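Local atomic coordinates of guanylate kinase (Coxiella burnetii, PDB entry 3TR0), a protein that catalyses the ATP-dependent phosphorylation of GMP to GDP, and so probably serves in recycling GMP. Residues A[113-127]-A[157-171]. Residues are numbered along the deposited sequence; the frame is centred on the assembly and turned at random.
Sequences RELFPPALSIFILPP and EMAHYKEFDYLVVND
Strands 120-125 and 166-169 run parallel, their axes 4.6 Å apart at closest approach, and five backbone hydrogen bonds pass back and forth between them, from Y166 N to S121 O through to N170 N, just past the second strand, to L125 O. At the start of this pairing D165 turns its carboxylate back across the gap, and its OD2 takes the S121 amide N at 2.8 Å on the anti side. One water joins that OD2 to S121 OG and R113 NE, while R113 NH2 gives S121 OG a bond of 3.1 Å lying in the guanidinium plane. The same NH2 sits over the centre of the F164 ring, a cation-pi contact with R113 CZ only 2° off the ring normal. F123 covers the opposite face: its edge meets F164 in a T-shaped pair, CD1 lying 3.5 Å from F164 CE1. Within the subunit, strand 166-169 is the outermost of five parallel strands in the P-loop kinase fold, and backbone bonds from D165 and L167 continue to the second subunit. With CG anti to the backbone N, chi1 -159°, the F123 ring extends to Y161 and M158, Y161 CB lying over one of its faces and M158 CG touching CE2 at 3.8 Å. On the other face of the sheet I122 CG2 meets V168 CG2, and helix 173-187 packs over I122 and Y166. I124, whose CD1 lies 3.9 Å from V168 CB, also touches A14 of the predicted ATP site.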
ATOM      1  N   ARG A 113       6.899  -4.199  16.219  1.00 21.51           N
ATOM      2  CA  ARG A 113       5.984  -3.058  16.132  1.00 24.25           C
ATOM      3  C   ARG A 113       6.282  -2.013  17.202  1.00 37.07           C
ATOM      4  O   ARG A 113       6.213  -0.811  16.943  1.00 29.89           O
ATOM      5  CB  ARG A 113       4.522  -3.498  16.224  1.00 25.43           C
ATOM      6  CG  ARG A 113       4.016  -4.229  14.998  1.00 26.86           C
ATOM      7  CD  ARG A 113       2.509  -4.442  15.044  1.00 25.73           C
ATOM      8  NE  ARG A 113       2.111  -5.504  14.127  1.00 21.09           N
ATOM      9  CZ  ARG A 113       1.853  -6.751  14.503  1.00 25.24           C
ATOM     10  NH1 ARG A 113       1.923  -7.083  15.787  1.00 22.57           N
ATOM     11  NH2 ARG A 113       1.514  -7.662  13.601  1.00 19.20           N
ATOM     12  N   GLU A 114       6.604  -2.476  18.404  1.00 35.74           N
ATOM     13  CA  GLU A 114       6.975  -1.582  19.496  1.00 37.74           C
ATOM     14  C   GLU A 114       8.286  -0.872  19.183  1.00 30.11           C
ATOM     15  O   GLU A 114       8.410   0.341  19.348  1.00 34.99           O
ATOM     16  CB  GLU A 114       7.123  -2.370  20.799  1.00 42.95           C
ATOM     17  CG  GLU A 114       5.818  -2.891  21.376  1.00 60.38           C
ATOM     18  CD  GLU A 114       5.242  -1.969  22.433  1.00 75.38           C
ATOM     19  OE1 GLU A 114       6.030  -1.270  23.105  1.00 79.97           O
ATOM     20  OE2 GLU A 114       4.003  -1.939  22.591  1.00 77.20           O
ATOM     21  N   LEU A 115       9.259  -1.646  18.715  1.00 27.52           N
ATOM     22  CA  LEU A 115      10.626  -1.173  18.540  1.00 25.09           C
ATOM     23  C   LEU A 115      10.830  -0.333  17.276  1.00 38.22           C
ATOM     24  O   LEU A 115      11.720   0.517  17.226  1.00 34.28           O
ATOM     25  CB  LEU A 115      11.574  -2.376  18.551  1.00 36.88           C
ATOM     26  CG  LEU A 115      13.075  -2.175  18.364  1.00 48.00           C
ATOM     27  CD1 LEU A 115      13.838  -3.272  19.089  1.00 55.96           C
ATOM     28  CD2 LEU A 115      13.432  -2.148  16.884  1.00 59.26           C
ATOM     29  N   PHE A 116      10.007  -0.572  16.261  1.00 30.98           N
ATOM     30  CA  PHE A 116      10.155   0.115  14.980  1.00 26.91           C
ATOM     31  C   PHE A 116       8.779   0.405  14.388  1.00 36.18           C
ATOM     32  O   PHE A 116       8.288  -0.338  13.539  1.00 31.00           O
ATOM     33  CB  PHE A 116      11.000  -0.730  14.019  1.00 21.83           C
ATOM     34  CG  PHE A 116      11.582   0.048  12.873  1.00 25.46           C
ATOM     35  CD1 PHE A 116      12.704   0.841  13.057  1.00 29.22           C
ATOM     36  CD2 PHE A 116      11.019  -0.024  11.611  1.00 24.48           C
ATOM     37  CE1 PHE A 116      13.243   1.560  12.002  1.00 27.52           C
ATOM     38  CE2 PHE A 116      11.556   0.691  10.552  1.00 23.38           C
ATOM     39  CZ  PHE A 116      12.670   1.483  10.749  1.00 28.67           C
ATOM     40  N   PRO A 117       8.153   1.500  14.843  1.00 35.30           N
ATOM     41  CA  PRO A 117       6.769   1.867  14.517  1.00 33.87           C
ATOM     42  C   PRO A 117       6.396   1.859  13.026  1.00 32.75           C
ATOM     43  O   PRO A 117       5.288   1.437  12.706  1.00 30.57           O
ATOM     44  CB  PRO A 117       6.618   3.279  15.112  1.00 40.68           C
ATOM     45  CG  PRO A 117       8.004   3.717  15.493  1.00 41.15           C
ATOM     46  CD  PRO A 117       8.780   2.469  15.756  1.00 36.73           C
ATOM     47  N   PRO A 118       7.290   2.321  12.132  1.00 27.54           N
ATOM     48  CA  PRO A 118       6.904   2.353  10.715  1.00 22.78           C
ATOM     49  C   PRO A 118       6.711   0.963  10.114  1.00 19.52           C
ATOM     50  O   PRO A 118       6.173   0.857   9.014  1.00 17.94           O
ATOM     51  CB  PRO A 118       8.098   3.042  10.042  1.00 30.30           C
ATOM     52  CG  PRO A 118       8.783   3.784  11.135  1.00 33.82           C
ATOM     53  CD  PRO A 118       8.615   2.924  12.346  1.00 31.79           C
ATOM     54  N   ALA A 119       7.153  -0.078  10.819  1.00 18.72           N
ATOM     55  CA  ALA A 119       7.069  -1.444  10.300  1.00 18.94           C
ATOM     56  C   ALA A 119       5.668  -1.841   9.817  1.00 20.68           C
ATOM     57  O   ALA A 119       4.658  -1.547  10.465  1.00 18.45           O
ATOM     58  CB  ALA A 119       7.567  -2.435  11.343  1.00 18.99           C
ATOM     59  N   LEU A 120       5.619  -2.518   8.673  1.00 13.52           N
ATOM     60  CA  LEU A 120       4.365  -3.043   8.144  1.00 14.54           C
ATOM     61  C   LEU A 120       4.345  -4.551   8.340  1.00 17.62           C
ATOM     62  O   LEU A 120       5.372  -5.213   8.201  1.00 17.42           O
ATOM     63  CB  LEU A 120       4.213  -2.705   6.659  1.00 15.21           C
ATOM     64  CG  LEU A 120       3.990  -1.234   6.289  1.00 23.86           C
ATOM     65  CD1 LEU A 120       3.697  -1.107   4.800  1.00 20.18           C
ATOM     66  CD2 LEU A 120       2.860  -0.636   7.108  1.00 25.71           C
ATOM     67  N   SER A 121       3.181  -5.096   8.676  1.00 13.69           N
ATOM     68  CA  SER A 121       3.078  -6.529   8.904  1.00 14.88           C
ATOM     69  C   SER A 121       2.036  -7.166   7.984  1.00 16.54           C
ATOM     70  O   SER A 121       0.973  -6.590   7.736  1.00 14.03           O
ATOM     71  CB  SER A 121       2.794  -6.829  10.384  1.00 18.26           C
ATOM     72  OG  SER A 121       1.581  -6.239  10.811  1.00 18.81           O
ATOM     73  N   ILE A 122       2.371  -8.345   7.464  1.00 16.08           N
ATOM     74  CA  ILE A 122       1.527  -9.071   6.522  1.00 14.42           C
ATOM     75  C   ILE A 122       1.301 -10.485   7.045  1.00 13.53           C
ATOM     76  O   ILE A 122       2.259 -11.181   7.389  1.00 16.98           O
ATOM     77  CB  ILE A 122       2.218  -9.196   5.149  1.00 14.51           C
ATOM     78  CG1 ILE A 122       2.640  -7.821   4.630  1.00 18.89           C
ATOM     79  CG2 ILE A 122       1.321  -9.933   4.158  1.00 13.57           C
ATOM     80  CD1 ILE A 122       3.594  -7.876   3.447  1.00 17.50           C
ATOM     81  N   PHE A 123       0.044 -10.910   7.107  1.00 13.59           N
ATOM     82  CA  PHE A 123      -0.271 -12.266   7.538  1.00 12.93           C
ATOM     83  C   PHE A 123      -0.685 -13.117   6.343  1.00 21.23           C
ATOM     84  O   PHE A 123      -1.588 -12.752   5.595  1.00 19.18           O
ATOM     85  CB  PHE A 123      -1.377 -12.265   8.599  1.00 15.54           C
ATOM     86  CG  PHE A 123      -1.410 -13.518   9.435  1.00 16.04           C
ATOM     87  CD1 PHE A 123      -0.791 -13.554  10.674  1.00 17.75           C
ATOM     88  CD2 PHE A 123      -2.038 -14.659   8.972  1.00 20.40           C
ATOM     89  CE1 PHE A 123      -0.812 -14.703  11.448  1.00 14.35           C
ATOM     90  CE2 PHE A 123      -2.059 -15.813   9.737  1.00 18.17           C
ATOM     91  CZ  PHE A 123      -1.440 -15.833  10.973  1.00 15.47           C
ATOM     92  N   ILE A 124      -0.018 -14.252   6.161  1.00 10.12           N
ATOM     93  CA  ILE A 124      -0.345 -15.147   5.064  1.00 12.88           C
ATOM     94  C   ILE A 124      -1.329 -16.214   5.530  1.00 21.13           C
ATOM     95  O   ILE A 124      -1.046 -16.961   6.468  1.00 19.67           O
ATOM     96  CB  ILE A 124       0.911 -15.847   4.506  1.00 19.37           C
ATOM     97  CG1 ILE A 124       2.003 -14.827   4.178  1.00 21.63           C
ATOM     98  CG2 ILE A 124       0.557 -16.675   3.282  1.00 17.79           C
ATOM     99  CD1 ILE A 124       1.608 -13.825   3.131  1.00 22.43           C
ATOM    100  N   LEU A 125      -2.484 -16.274   4.874  1.00 18.26           N
ATOM    101  CA  LEU A 125      -3.518 -17.244   5.210  1.00 17.92           C
ATOM    102  C   LEU A 125      -3.512 -18.399   4.224  1.00 13.75           C
ATOM    103  O   LEU A 125      -3.323 -18.197   3.027  1.00 18.83           O
ATOM    104  CB  LEU A 125      -4.898 -16.579   5.178  1.00 16.80           C
ATOM    105  CG  LEU A 125      -5.145 -15.453   6.178  1.00 21.10           C
ATOM    106  CD1 LEU A 125      -6.397 -14.664   5.788  1.00 26.74           C
ATOM    107  CD2 LEU A 125      -5.266 -16.018   7.577  1.00 21.62           C
ATOM    108  N   PRO A 126      -3.727 -19.625   4.725  1.00 19.78           N
ATOM    109  CA  PRO A 126      -3.925 -20.762   3.828  1.00 16.72           C
ATOM    110  C   PRO A 126      -5.349 -20.703   3.293  1.00 17.44           C
ATOM    111  O   PRO A 126      -6.182 -20.036   3.901  1.00 24.07           O
ATOM    112  CB  PRO A 126      -3.767 -21.967   4.762  1.00 18.75           C
ATOM    113  CG  PRO A 126      -4.263 -21.469   6.077  1.00 18.83           C
ATOM    114  CD  PRO A 126      -3.854 -20.005   6.142  1.00 20.62           C
ATOM    115  N   PRO A 127      -5.624 -21.377   2.166  1.00 22.89           N
ATOM    116  CA  PRO A 127      -6.984 -21.394   1.618  1.00 27.75           C
ATOM    117  C   PRO A 127      -7.900 -22.333   2.408  1.00 36.96           C
ATOM    118  O   PRO A 127      -9.120 -22.312   2.235  1.00 31.06           O
ATOM    119  CB  PRO A 127      -6.775 -21.897   0.189  1.00 24.93           C
ATOM    120  CG  PRO A 127      -5.534 -22.719   0.262  1.00 32.15           C
ATOM    121  CD  PRO A 127      -4.657 -22.050   1.282  1.00 27.89           C
ATOM    122  N   GLU A 157      -1.913 -19.337  16.092  1.00 27.81           N
ATOM    123  CA  GLU A 157      -1.182 -18.334  15.334  1.00 31.86           C
ATOM    124  C   GLU A 157      -2.174 -17.516  14.515  1.00 28.79           C
ATOM    125  O   GLU A 157      -2.086 -16.293  14.456  1.00 26.92           O
ATOM    126  CB  GLU A 157      -0.153 -18.990  14.409  1.00 38.46           C
ATOM    127  CG  GLU A 157       0.710 -18.004  13.617  1.00 36.44           C
ATOM    128  CD  GLU A 157       1.918 -17.516  14.401  1.00 47.47           C
ATOM    129  OE1 GLU A 157       2.141 -18.020  15.521  1.00 51.81           O
ATOM    130  OE2 GLU A 157       2.649 -16.633  13.897  1.00 32.39           O
HETATM  131  N   MSE A 158      -3.129 -18.198  13.890  1.00 24.73           N
HETATM  132  CA  MSE A 158      -4.073 -17.520  13.002  1.00 21.51           C
HETATM  133  C   MSE A 158      -5.055 -16.613  13.743  1.00 24.19           C
HETATM  134  O   MSE A 158      -5.538 -15.634  13.182  1.00 25.10           O
HETATM  135  CB  MSE A 158      -4.810 -18.526  12.115  1.00 24.33           C
HETATM  136  CG  MSE A 158      -4.091 -18.799  10.805  1.00 25.76           C
HETATM  137 SE   MSE A 158      -4.979 -20.137   9.721  1.00 36.24          SE
HETATM  138  CE  MSE A 158      -4.874 -21.640  10.959  1.00157.71           C
ATOM    139  N   ALA A 159      -5.338 -16.930  15.001  1.00 25.41           N
ATOM    140  CA  ALA A 159      -6.212 -16.088  15.809  1.00 30.13           C
ATOM    141  C   ALA A 159      -5.608 -14.701  16.016  1.00 31.82           C
ATOM    142  O   ALA A 159      -6.307 -13.763  16.401  1.00 32.57           O
ATOM    143  CB  ALA A 159      -6.495 -16.746  17.146  1.00 36.34           C
ATOM    144  N   HIS A 160      -4.310 -14.573  15.757  1.00 20.20           N
ATOM    145  CA  HIS A 160      -3.617 -13.292  15.920  1.00 22.33           C
ATOM    146  C   HIS A 160      -3.609 -12.435  14.656  1.00 18.78           C
ATOM    147  O   HIS A 160      -2.934 -11.404  14.614  1.00 19.90           O
ATOM    148  CB  HIS A 160      -2.175 -13.510  16.391  1.00 21.38           C
ATOM    149  CG  HIS A 160      -2.068 -14.008  17.799  1.00 21.07           C
ATOM    150  ND1 HIS A 160      -2.069 -13.163  18.886  1.00 26.29           N
ATOM    151  CD2 HIS A 160      -1.959 -15.262  18.296  1.00 23.65           C
ATOM    152  CE1 HIS A 160      -1.964 -13.874  19.996  1.00 24.02           C
ATOM    153  NE2 HIS A 160      -1.899 -15.152  19.665  1.00 22.48           N
ATOM    154  N   TYR A 161      -4.351 -12.848  13.633  1.00 18.36           N
ATOM    155  CA  TYR A 161      -4.311 -12.151  12.345  1.00 18.03           C
ATOM    156  C   TYR A 161      -4.766 -10.699  12.456  1.00 22.94           C
ATOM    157  O   TYR A 161      -4.411  -9.868  11.624  1.00 19.96           O
ATOM    158  CB  TYR A 161      -5.162 -12.874  11.301  1.00 17.76           C
ATOM    159  CG  TYR A 161      -6.647 -12.586  11.427  1.00 16.20           C
ATOM    160  CD1 TYR A 161      -7.463 -13.391  12.205  1.00 23.97           C
ATOM    161  CD2 TYR A 161      -7.224 -11.496  10.779  1.00 23.14           C
ATOM    162  CE1 TYR A 161      -8.817 -13.131  12.330  1.00 23.09           C
ATOM    163  CE2 TYR A 161      -8.581 -11.227  10.901  1.00 23.74           C
ATOM    164  CZ  TYR A 161      -9.369 -12.051  11.681  1.00 20.68           C
ATOM    165  OH  TYR A 161     -10.719 -11.805  11.815  1.00 24.34           O
ATOM    166  N   LYS A 162      -5.551 -10.400  13.487  1.00 24.42           N
ATOM    167  CA  LYS A 162      -6.086  -9.053  13.685  1.00 26.06           C
ATOM    168  C   LYS A 162      -5.022  -8.019  14.039  1.00 28.07           C
ATOM    169  O   LYS A 162      -5.288  -6.819  14.028  1.00 31.37           O
ATOM    170  CB  LYS A 162      -7.158  -9.061  14.774  1.00 36.91           C
ATOM    171  CG  LYS A 162      -8.407  -9.838  14.414  1.00 36.07           C
ATOM    172  CD  LYS A 162      -9.350  -9.911  15.600  1.00 36.63           C
ATOM    173  CE  LYS A 162     -10.610 -10.677  15.254  1.00 29.62           C
ATOM    174  NZ  LYS A 162     -11.428  -9.965  14.234  1.00 28.40           N
ATOM    175  N   GLU A 163      -3.823  -8.484  14.366  1.00 20.80           N
ATOM    176  CA  GLU A 163      -2.741  -7.593  14.757  1.00 19.30           C
ATOM    177  C   GLU A 163      -1.933  -7.120  13.550  1.00 22.62           C
ATOM    178  O   GLU A 163      -1.003  -6.322  13.684  1.00 23.33           O
ATOM    179  CB  GLU A 163      -1.837  -8.293  15.778  1.00 25.18           C
ATOM    180  CG  GLU A 163      -2.591  -8.696  17.039  1.00 24.74           C
ATOM    181  CD  GLU A 163      -1.816  -9.637  17.931  1.00 27.89           C
ATOM    182  OE1 GLU A 163      -0.572  -9.671  17.841  1.00 27.09           O
ATOM    183  OE2 GLU A 163      -2.460 -10.350  18.729  1.00 31.91           O
ATOM    184  N   PHE A 164      -2.306  -7.599  12.369  1.00 17.57           N
ATOM    185  CA  PHE A 164      -1.508  -7.367  11.167  1.00 15.27           C
ATOM    186  C   PHE A 164      -2.138  -6.334  10.243  1.00 13.95           C
ATOM    187  O   PHE A 164      -3.349  -6.150  10.251  1.00 16.79           O
ATOM    188  CB  PHE A 164      -1.257  -8.690  10.440  1.00 16.04           C
ATOM    189  CG  PHE A 164      -0.322  -9.594  11.181  1.00 13.02           C
ATOM    190  CD1 PHE A 164      -0.753 -10.276  12.305  1.00 19.68           C
ATOM    191  CD2 PHE A 164       0.996  -9.730  10.783  1.00 14.65           C
ATOM    192  CE1 PHE A 164       0.112 -11.085  13.016  1.00 15.82           C
ATOM    193  CE2 PHE A 164       1.866 -10.541  11.494  1.00 15.02           C
ATOM    194  CZ  PHE A 164       1.419 -11.221  12.608  1.00 18.89           C
ATOM    195  N   ASP A 165      -1.304  -5.661   9.456  1.00 17.94           N
ATOM    196  CA  ASP A 165      -1.775  -4.597   8.566  1.00 20.44           C
ATOM    197  C   ASP A 165      -2.455  -5.122   7.302  1.00 19.31           C
ATOM    198  O   ASP A 165      -3.389  -4.509   6.789  1.00 22.51           O
ATOM    199  CB  ASP A 165      -0.608  -3.690   8.169  1.00 14.44           C
ATOM    200  CG  ASP A 165       0.059  -3.045   9.363  1.00 21.39           C
ATOM    201  OD1 ASP A 165      -0.642  -2.396  10.164  1.00 21.06           O
ATOM    202  OD2 ASP A 165       1.285  -3.192   9.506  1.00 22.47           O
ATOM    203  N   TYR A 166      -1.963  -6.244   6.790  1.00 13.41           N
ATOM    204  CA  TYR A 166      -2.450  -6.806   5.538  1.00 10.49           C
ATOM    205  C   TYR A 166      -2.686  -8.289   5.704  1.00 12.55           C
ATOM    206  O   TYR A 166      -1.992  -8.944   6.486  1.00 16.16           O
ATOM    207  CB  TYR A 166      -1.410  -6.609   4.430  1.00 11.71           C
ATOM    208  CG  TYR A 166      -1.121  -5.155   4.130  1.00 14.60           C
ATOM    209  CD1 TYR A 166      -1.937  -4.427   3.271  1.00 12.59           C
ATOM    210  CD2 TYR A 166      -0.044  -4.513   4.712  1.00 16.67           C
ATOM    211  CE1 TYR A 166      -1.676  -3.085   3.000  1.00 12.21           C
ATOM    212  CE2 TYR A 166       0.225  -3.179   4.451  1.00 19.33           C
ATOM    213  CZ  TYR A 166      -0.593  -2.472   3.596  1.00 19.44           C
ATOM    214  OH  TYR A 166      -0.317  -1.147   3.340  1.00 17.48           O
ATOM    215  N   LEU A 167      -3.658  -8.809   4.963  1.00 16.06           N
ATOM    216  CA  LEU A 167      -3.883 -10.247   4.882  1.00 14.60           C
ATOM    217  C   LEU A 167      -3.754 -10.697   3.431  1.00 16.18           C
ATOM    218  O   LEU A 167      -4.348 -10.100   2.534  1.00 17.21           O
ATOM    219  CB  LEU A 167      -5.274 -10.615   5.417  1.00 12.08           C
ATOM    220  CG  LEU A 167      -5.671 -10.109   6.803  1.00 19.43           C
ATOM    221  CD1 LEU A 167      -7.074 -10.597   7.138  1.00 22.14           C
ATOM    222  CD2 LEU A 167      -4.684 -10.570   7.866  1.00 16.67           C
ATOM    223  N   VAL A 168      -2.969 -11.742   3.196  1.00 12.26           N
ATOM    224  CA  VAL A 168      -2.805 -12.279   1.848  1.00 13.38           C
ATOM    225  C   VAL A 168      -3.064 -13.779   1.849  1.00 19.46           C
ATOM    226  O   VAL A 168      -2.507 -14.493   2.672  1.00 16.96           O
ATOM    227  CB  VAL A 168      -1.391 -12.028   1.305  1.00 16.30           C
ATOM    228  CG1 VAL A 168      -1.240 -12.661  -0.064  1.00 16.36           C
ATOM    229  CG2 VAL A 168      -1.098 -10.533   1.239  1.00 14.08           C
ATOM    230  N   VAL A 169      -3.910 -14.252   0.936  1.00 16.83           N
ATOM    231  CA  VAL A 169      -4.232 -15.678   0.870  1.00 16.41           C
ATOM    232  C   VAL A 169      -3.306 -16.392  -0.105  1.00 16.76           C
ATOM    233  O   VAL A 169      -3.170 -15.973  -1.252  1.00 21.41           O
ATOM    234  CB  VAL A 169      -5.699 -15.928   0.440  1.00 18.81           C
ATOM    235  CG1 VAL A 169      -6.032 -17.429   0.505  1.00 19.99           C
ATOM    236  CG2 VAL A 169      -6.651 -15.143   1.314  1.00 23.78           C
ATOM    237  N   ASN A 170      -2.664 -17.466   0.352  1.00 14.73           N
ATOM    238  CA  ASN A 170      -1.798 -18.241  -0.525  1.00 17.83           C
ATOM    239  C   ASN A 170      -2.544 -19.390  -1.187  1.00 19.48           C
ATOM    240  O   ASN A 170      -2.325 -20.556  -0.854  1.00 21.76           O
ATOM    241  CB  ASN A 170      -0.579 -18.779   0.224  1.00 17.15           C
ATOM    242  CG  ASN A 170       0.398 -19.485  -0.695  1.00 18.26           C
ATOM    243  OD1 ASN A 170       0.326 -19.345  -1.915  1.00 21.44           O
ATOM    244  ND2 ASN A 170       1.322 -20.241  -0.116  1.00 21.58           N
ATOM    245  N   ASP A 171      -3.427 -19.051  -2.120  1.00 20.96           N
ATOM    246  CA  ASP A 171      -4.186 -20.049  -2.863  1.00 26.21           C
ATOM    247  C   ASP A 171      -3.606 -20.230  -4.261  1.00 30.43           C
ATOM    248  O   ASP A 171      -3.737 -21.292  -4.869  1.00 36.20           O
ATOM    249  CB  ASP A 171      -5.669 -19.670  -2.926  1.00 25.94           C
ATOM    250  CG  ASP A 171      -5.906 -18.311  -3.566  1.00 38.48           C
ATOM    251  OD1 ASP A 171      -4.947 -17.519  -3.698  1.00 33.40           O
ATOM    252  OD2 ASP A 171      -7.068 -18.029  -3.930  1.00 35.22           O
TER
HETATM  253  O   HOH W   1       2.234  -3.775  11.951  0.86 21.00           O
HETATM  254  O   HOH W   2       1.622  -9.884  16.223  1.00 21.65           O